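Local coordinates for protein histidinol-phosphatase (Listeria monocytogenes serotype 4b str. H7858, PDB 6NLR) that probably hydrolyses L-histidinol phosphate to L-histidinol and phosphate in histidine biosynthesis, as a metal-dependent phosphatase of the PHP family, at residues G180-C185 with Y219-N224; G162-I167 with F207-A212. One frame throughout, in Å; residues are numbered along the deposited sequence.

Contact 1: residues G180-C185 with Y219-N224; sequences GHISLC and YELDFN. With MN (manganese (II) ion), chain E.
The carboxylate of Asp222 meets the backbone of His181: His181 N donates to Asp222 OD2 at 2.9 Å, and that oxygen accepts on its anti lone pair, with an N-H...O angle of 159°. Asp222 CG is anti to its own backbone N (chi1 180°), which carries the carboxylate toward His181 N. The same oxygen takes Asn224 ND2 at 3.0 Å on its syn side, 25° out of the carboxylate plane, and His6 ND1 gives it a further, weak bond. Asn224 ND2 also bonds to Asp258 of the cobalt site.

One water joins the backbones, accepting from Ile182 N at 2.9 Å and donating to Asp222 O at 2.7 Å.

Van der Waals contacts flank the imidazole. Asn224 ND2 comes to its edge, 3.5 Å from His181 CD2. Leu184 CD1 lies over the centre of one face. Farther out, Ile182 CD1 touches Leu221 CD2 at 4.1 Å, the two side chains crossing at about a right angle.

His181 NE2 binds manganese at 2.1 Å, alongside Glu93 and His123. Strand 220-224 thus supplies a second shell: the charge on Asp222 OD2 would probably steady the peptide before the imidazole and so keep NE2 on the metal.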
loop_
_atom_site.group_PDB
_atom_site.type_symbol
_atom_site.label_atom_id
_atom_site.label_comp_id
_atom_site.label_asym_id
_atom_site.label_seq_id
_atom_site.Cartn_x
_atom_site.Cartn_y
_atom_site.Cartn_z
ATOM N N GLY A 180 -4.496 -0.679 1.517
ATOM C CA GLY A 180 -3.473 -0.835 0.504
ATOM C C GLY A 180 -3.214 -2.283 0.111
ATOM O O GLY A 180 -3.188 -3.150 0.999
ATOM N N HIS A 181 -3.023 -2.517 -1.189
ATOM C CA HIS A 181 -2.575 -3.794 -1.823
ATOM C C HIS A 181 -2.778 -5.008 -0.903
ATOM O O HIS A 181 -1.765 -5.546 -0.429
ATOM C CB HIS A 181 -1.108 -3.651 -2.279
ATOM C CG HIS A 181 -0.201 -2.958 -1.309
ATOM N ND1 HIS A 181 -0.083 -3.374 0.017
ATOM C CD2 HIS A 181 0.658 -1.912 -1.478
ATOM C CE1 HIS A 181 0.819 -2.600 0.626
ATOM N NE2 HIS A 181 1.288 -1.686 -0.266
ATOM N N ILE A 182 -4.013 -5.512 -0.732
ATOM C CA ILE A 182 -4.309 -6.520 0.332
ATOM C C ILE A 182 -3.912 -7.960 -0.049
ATOM O O ILE A 182 -4.400 -8.883 0.629
ATOM C CB ILE A 182 -5.775 -6.479 0.787
ATOM C CG1 ILE A 182 -6.750 -6.835 -0.337
ATOM C CG2 ILE A 182 -6.091 -5.154 1.452
ATOM C CD1 ILE A 182 -8.122 -7.262 0.179
ATOM N N SER A 183 -3.050 -8.186 -1.035
ATOM C CA SER A 183 -2.453 -9.528 -1.269
ATOM C C SER A 183 -0.936 -9.382 -1.449
ATOM O O SER A 183 -0.354 -10.113 -2.303
ATOM C CB SER A 183 -3.100 -10.210 -2.453
ATOM O OG SER A 183 -2.907 -9.443 -3.641
ATOM N N LEU A 184 -0.318 -8.490 -0.673
ATOM C CA LEU A 184 1.137 -8.176 -0.791
ATOM C C LEU A 184 1.972 -9.421 -0.448
ATOM O O LEU A 184 3.137 -9.470 -0.841
ATOM C CB LEU A 184 1.513 -7.003 0.121
ATOM C CG LEU A 184 2.923 -6.439 -0.114
ATOM C CD1 LEU A 184 2.997 -5.717 -1.461
ATOM C CD2 LEU A 184 3.308 -5.487 1.005
ATOM N N CYS A 185 1.393 -10.388 0.258
ATOM C CA CYS A 185 1.988 -11.725 0.536
ATOM C C CYS A 185 2.264 -12.492 -0.772
ATOM O O CYS A 185 2.982 -13.512 -0.685
ATOM C CB CYS A 185 1.084 -12.542 1.455
ATOM S SG CYS A 185 -0.598 -12.829 0.814
ATOM N N TYR A 219 -15.375 0.793 4.016
ATOM C CA TYR A 219 -14.004 1.055 3.527
ATOM C C TYR A 219 -13.962 0.758 2.029
ATOM O O TYR A 219 -14.946 0.248 1.448
ATOM C CB TYR A 219 -12.982 0.240 4.313
ATOM C CG TYR A 219 -12.674 0.691 5.719
ATOM C CD1 TYR A 219 -13.199 1.852 6.272
ATOM C CD2 TYR A 219 -11.791 -0.043 6.496
ATOM C CE1 TYR A 219 -12.868 2.251 7.560
ATOM C CE2 TYR A 219 -11.465 0.333 7.785
ATOM C CZ TYR A 219 -12.019 1.478 8.330
ATOM O OH TYR A 219 -11.667 1.851 9.589
ATOM N N GLU A 220 -12.835 1.062 1.402
ATOM C CA GLU A 220 -12.642 0.715 -0.024
ATOM C C GLU A 220 -11.267 0.075 -0.163
ATOM O O GLU A 220 -10.510 0.051 0.836
ATOM C CB GLU A 220 -12.861 1.954 -0.900
ATOM C CG GLU A 220 -11.941 3.094 -0.562
ATOM C CD GLU A 220 -12.142 4.378 -1.365
ATOM O OE1 GLU A 220 -13.180 4.477 -2.089
ATOM O OE2 GLU A 220 -11.266 5.296 -1.240
ATOM N N LEU A 221 -10.963 -0.433 -1.354
ATOM C CA LEU A 221 -9.715 -1.175 -1.627
ATOM C C LEU A 221 -8.908 -0.475 -2.718
ATOM O O LEU A 221 -9.492 0.004 -3.704
ATOM C CB LEU A 221 -10.054 -2.612 -2.014
ATOM C CG LEU A 221 -10.710 -3.424 -0.904
ATOM C CD1 LEU A 221 -11.139 -4.791 -1.404
ATOM C CD2 LEU A 221 -9.765 -3.523 0.283
ATOM N N ASP A 222 -7.595 -0.413 -2.472
ATOM C CA ASP A 222 -6.501 -0.100 -3.425
ATOM C C ASP A 222 -6.467 -1.234 -4.449
ATOM O O ASP A 222 -6.140 -2.368 -4.047
ATOM C CB ASP A 222 -5.214 0.051 -2.609
ATOM C CG ASP A 222 -3.907 0.374 -3.325
ATOM O OD1 ASP A 222 -3.931 1.230 -4.223
ATOM O OD2 ASP A 222 -2.854 -0.203 -2.908
ATOM N N PHE A 223 -6.844 -0.974 -5.697
ATOM C CA PHE A 223 -6.662 -1.952 -6.800
ATOM C C PHE A 223 -5.283 -1.643 -7.381
ATOM O O PHE A 223 -5.143 -0.737 -8.228
ATOM C CB PHE A 223 -7.771 -1.888 -7.851
ATOM C CG PHE A 223 -7.600 -2.899 -8.959
ATOM C CD1 PHE A 223 -6.687 -2.693 -9.994
ATOM C CD2 PHE A 223 -8.340 -4.064 -8.973
ATOM C CE1 PHE A 223 -6.537 -3.612 -11.016
ATOM C CE2 PHE A 223 -8.174 -4.997 -9.991
ATOM C CZ PHE A 223 -7.273 -4.774 -11.011
ATOM N N ASN A 224 -4.279 -2.360 -6.881
ATOM C CA ASN A 224 -2.854 -1.984 -7.039
ATOM C C ASN A 224 -2.212 -2.816 -8.169
ATOM O O ASN A 224 -2.164 -4.059 -8.071
ATOM C CB ASN A 224 -2.199 -2.064 -5.673
ATOM C CG ASN A 224 -0.787 -1.530 -5.639
ATOM O OD1 ASN A 224 0.014 -1.825 -6.528
ATOM N ND2 ASN A 224 -0.493 -0.748 -4.608
HETATM MN MN MN E . 2.831 -0.253 0.083
HETATM O O HOH W 1 -6.048 -3.676 -1.669
HETATM O O HOH W 2 3.949 -2.077 -0.820
HETATM O O HOH W 3 2.556 0.484 -1.536
#

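Contact 2: residues G162-I167 with F207-A212; sequences GVKQSI and FRVILA
Ile210 meets Val163, Lys164 and Ile167 with no flat side chain between them, so this interface has no ring face or edge to stack on. Phe207, the one aromatic residue of the two segments, packs instead on Leu160 and on Ile242 of helix 240-248.

The motif is a pair of neighbouring, nearly parallel helices from the outer layer of the PHP domain, a fold related to the TIM barrel. The axes of the two segments approach to 10.1 Å and their directions differ by 12°. Ile210 packs like a knob into a hole formed by Val163, Lys164 and Ile167, with Leu160, one turn earlier on helix 152-168, as the fourth residue.

Each branch of Ile210 has its own neighbour. CG1, anti to the carbonyl carbon of Ile210 (chi1 -76°), lies 4.1 Å from Lys164 CB. Beyond it Ile210 CD1 reaches Val163 CG1, where the two side chains cross at about a right angle. The other branch, Ile210 CG2, meets Ile167 CD1 at 3.6 Å, again crosswise.

Toward the partly exposed side the aliphatic stem of Lys164 takes over, extended as far as CE, which rests 3.6 Å from Val209 CG1. The bend at chi4 (-77°) turns NZ off the line of the stem, and the amine forms a salt bridge with Glu168 of its own helix. Methylenes thus serve the helix interface while the charge is met within one helix. No hydrogen bond joins the segments. Across the interface, Ile167 CD1 also comes within 4.1 Å of the backbone oxygen Ile210 O.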
loop_
_atom_site.group_PDB
_atom_site.type_symbol
_atom_site.label_atom_id
_atom_site.label_comp_id
_atom_site.label_asym_id
_atom_site.label_seq_id
_atom_site.Cartn_x
_atom_site.Cartn_y
_atom_site.Cartn_z
ATOM N N GLY A 162 -2.885 -9.750 9.926
ATOM C CA GLY A 162 -2.418 -8.353 10.030
ATOM C C GLY A 162 -3.351 -7.394 9.299
ATOM O O GLY A 162 -3.647 -6.300 9.833
ATOM N N VAL A 163 -3.774 -7.760 8.095
ATOM C CA VAL A 163 -4.704 -6.935 7.264
ATOM C C VAL A 163 -6.012 -6.763 8.039
ATOM O O VAL A 163 -6.490 -5.639 8.154
ATOM C CB VAL A 163 -4.935 -7.566 5.878
ATOM C CG1 VAL A 163 -6.032 -6.837 5.114
ATOM C CG2 VAL A 163 -3.632 -7.612 5.075
ATOM N N LYS A 164 -6.546 -7.855 8.584
ATOM C CA LYS A 164 -7.792 -7.860 9.379
ATOM C C LYS A 164 -7.632 -6.901 10.569
ATOM O O LYS A 164 -8.541 -6.089 10.809
ATOM C CB LYS A 164 -8.120 -9.292 9.801
ATOM C CG LYS A 164 -9.382 -9.448 10.641
ATOM C CD LYS A 164 -9.720 -10.902 10.875
ATOM C CE LYS A 164 -11.001 -11.105 11.659
ATOM N NZ LYS A 164 -10.790 -10.857 13.102
ATOM N N GLN A 165 -6.524 -6.993 11.303
ATOM C CA GLN A 165 -6.217 -6.076 12.428
ATOM C C GLN A 165 -6.200 -4.621 11.944
ATOM O O GLN A 165 -6.748 -3.748 12.658
ATOM C CB GLN A 165 -4.884 -6.447 13.073
ATOM C CG GLN A 165 -4.959 -7.674 13.963
ATOM C CD GLN A 165 -3.593 -7.963 14.534
ATOM O OE1 GLN A 165 -2.599 -8.028 13.821
ATOM N NE2 GLN A 165 -3.531 -8.079 15.837
ATOM N N SER A 166 -5.594 -4.342 10.784
ATOM C CA SER A 166 -5.555 -2.964 10.215
ATOM C C SER A 166 -6.987 -2.447 9.987
ATOM O O SER A 166 -7.269 -1.267 10.275
ATOM C CB SER A 166 -4.707 -2.886 8.964
ATOM O OG SER A 166 -5.400 -3.360 7.811
ATOM N N ILE A 167 -7.892 -3.297 9.524
ATOM C CA ILE A 167 -9.306 -2.895 9.254
ATOM C C ILE A 167 -10.034 -2.617 10.569
ATOM O O ILE A 167 -10.774 -1.617 10.633
ATOM C CB ILE A 167 -10.013 -3.957 8.401
ATOM C CG1 ILE A 167 -9.361 -4.050 7.014
ATOM C CG2 ILE A 167 -11.499 -3.676 8.310
ATOM C CD1 ILE A 167 -9.634 -5.362 6.307
ATOM N N PHE A 207 -10.012 -14.279 3.429
ATOM C CA PHE A 207 -10.364 -13.182 2.494
ATOM C C PHE A 207 -11.862 -12.835 2.643
ATOM O O PHE A 207 -12.199 -11.646 2.646
ATOM C CB PHE A 207 -9.986 -13.523 1.059
ATOM C CG PHE A 207 -8.582 -13.135 0.668
ATOM C CD1 PHE A 207 -8.176 -11.805 0.662
ATOM C CD2 PHE A 207 -7.684 -14.097 0.231
ATOM C CE1 PHE A 207 -6.903 -11.440 0.240
ATOM C CE2 PHE A 207 -6.410 -13.738 -0.183
ATOM C CZ PHE A 207 -6.018 -12.408 -0.180
ATOM N N ARG A 208 -12.736 -13.824 2.791
ATOM C CA ARG A 208 -14.203 -13.573 2.880
ATOM C C ARG A 208 -14.485 -12.773 4.155
ATOM O O ARG A 208 -15.271 -11.811 4.080
ATOM C CB ARG A 208 -15.008 -14.875 2.849
ATOM C CG ARG A 208 -15.134 -15.441 1.440
ATOM C CD ARG A 208 -16.206 -16.501 1.260
ATOM N NE ARG A 208 -15.861 -17.668 2.059
ATOM C CZ ARG A 208 -15.144 -18.716 1.638
ATOM N NH1 ARG A 208 -14.678 -18.784 0.401
ATOM N NH2 ARG A 208 -14.883 -19.706 2.476
ATOM N N VAL A 209 -13.838 -13.147 5.261
ATOM C CA VAL A 209 -14.006 -12.456 6.572
ATOM C C VAL A 209 -13.530 -11.008 6.400
ATOM O O VAL A 209 -14.270 -10.086 6.810
ATOM C CB VAL A 209 -13.259 -13.201 7.700
ATOM C CG1 VAL A 209 -13.104 -12.351 8.958
ATOM C CG2 VAL A 209 -13.966 -14.510 8.038
ATOM N N ILE A 210 -12.350 -10.814 5.794
ATOM C CA ILE A 210 -11.765 -9.457 5.560
ATOM C C ILE A 210 -12.721 -8.633 4.702
ATOM O O ILE A 210 -12.974 -7.461 5.082
ATOM C CB ILE A 210 -10.360 -9.556 4.935
ATOM C CG1 ILE A 210 -9.321 -9.957 5.985
ATOM C CG2 ILE A 210 -9.974 -8.278 4.213
ATOM C CD1 ILE A 210 -8.015 -10.404 5.373
ATOM N N LEU A 211 -13.277 -9.200 3.622
ATOM C CA LEU A 211 -14.137 -8.392 2.711
ATOM C C LEU A 211 -15.444 -8.020 3.424
ATOM O O LEU A 211 -15.871 -6.860 3.247
ATOM C CB LEU A 211 -14.390 -9.137 1.401
ATOM C CG LEU A 211 -13.136 -9.323 0.541
ATOM C CD1 LEU A 211 -13.464 -10.119 -0.704
ATOM C CD2 LEU A 211 -12.505 -7.972 0.174
ATOM N N ALA A 212 -16.046 -8.932 4.195
ATOM C CA ALA A 212 -17.294 -8.658 4.951
ATOM C C ALA A 212 -17.044 -7.464 5.884
ATOM O O ALA A 212 -17.926 -6.574 5.968
ATOM C CB ALA A 212 -17.771 -9.877 5.726
#

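In the fold
The two contacts interlock along the chain. Helix 152-168 precedes strand 178-179, and helix 201-217 then makes the beta-alpha-beta crossover from that strand to the parallel strand 220-224. The centres of contacts 1 and 2 lie about 11 Å apart, and apolar side chains bridge the gap: Ile182 CG2 sits 4.0 Å from Val163 CG1, and Leu221 CD1 is 3.8 Å from Leu211 CD2. Contact 1 belongs to the trinuclear metal site. The His181 side chain is about 4 Å from the bound sulfate and about 5 Å from the cobalt ion. Contact 2 is the layer behind it, with the Val163 side chain about 11 Å from a manganese ion.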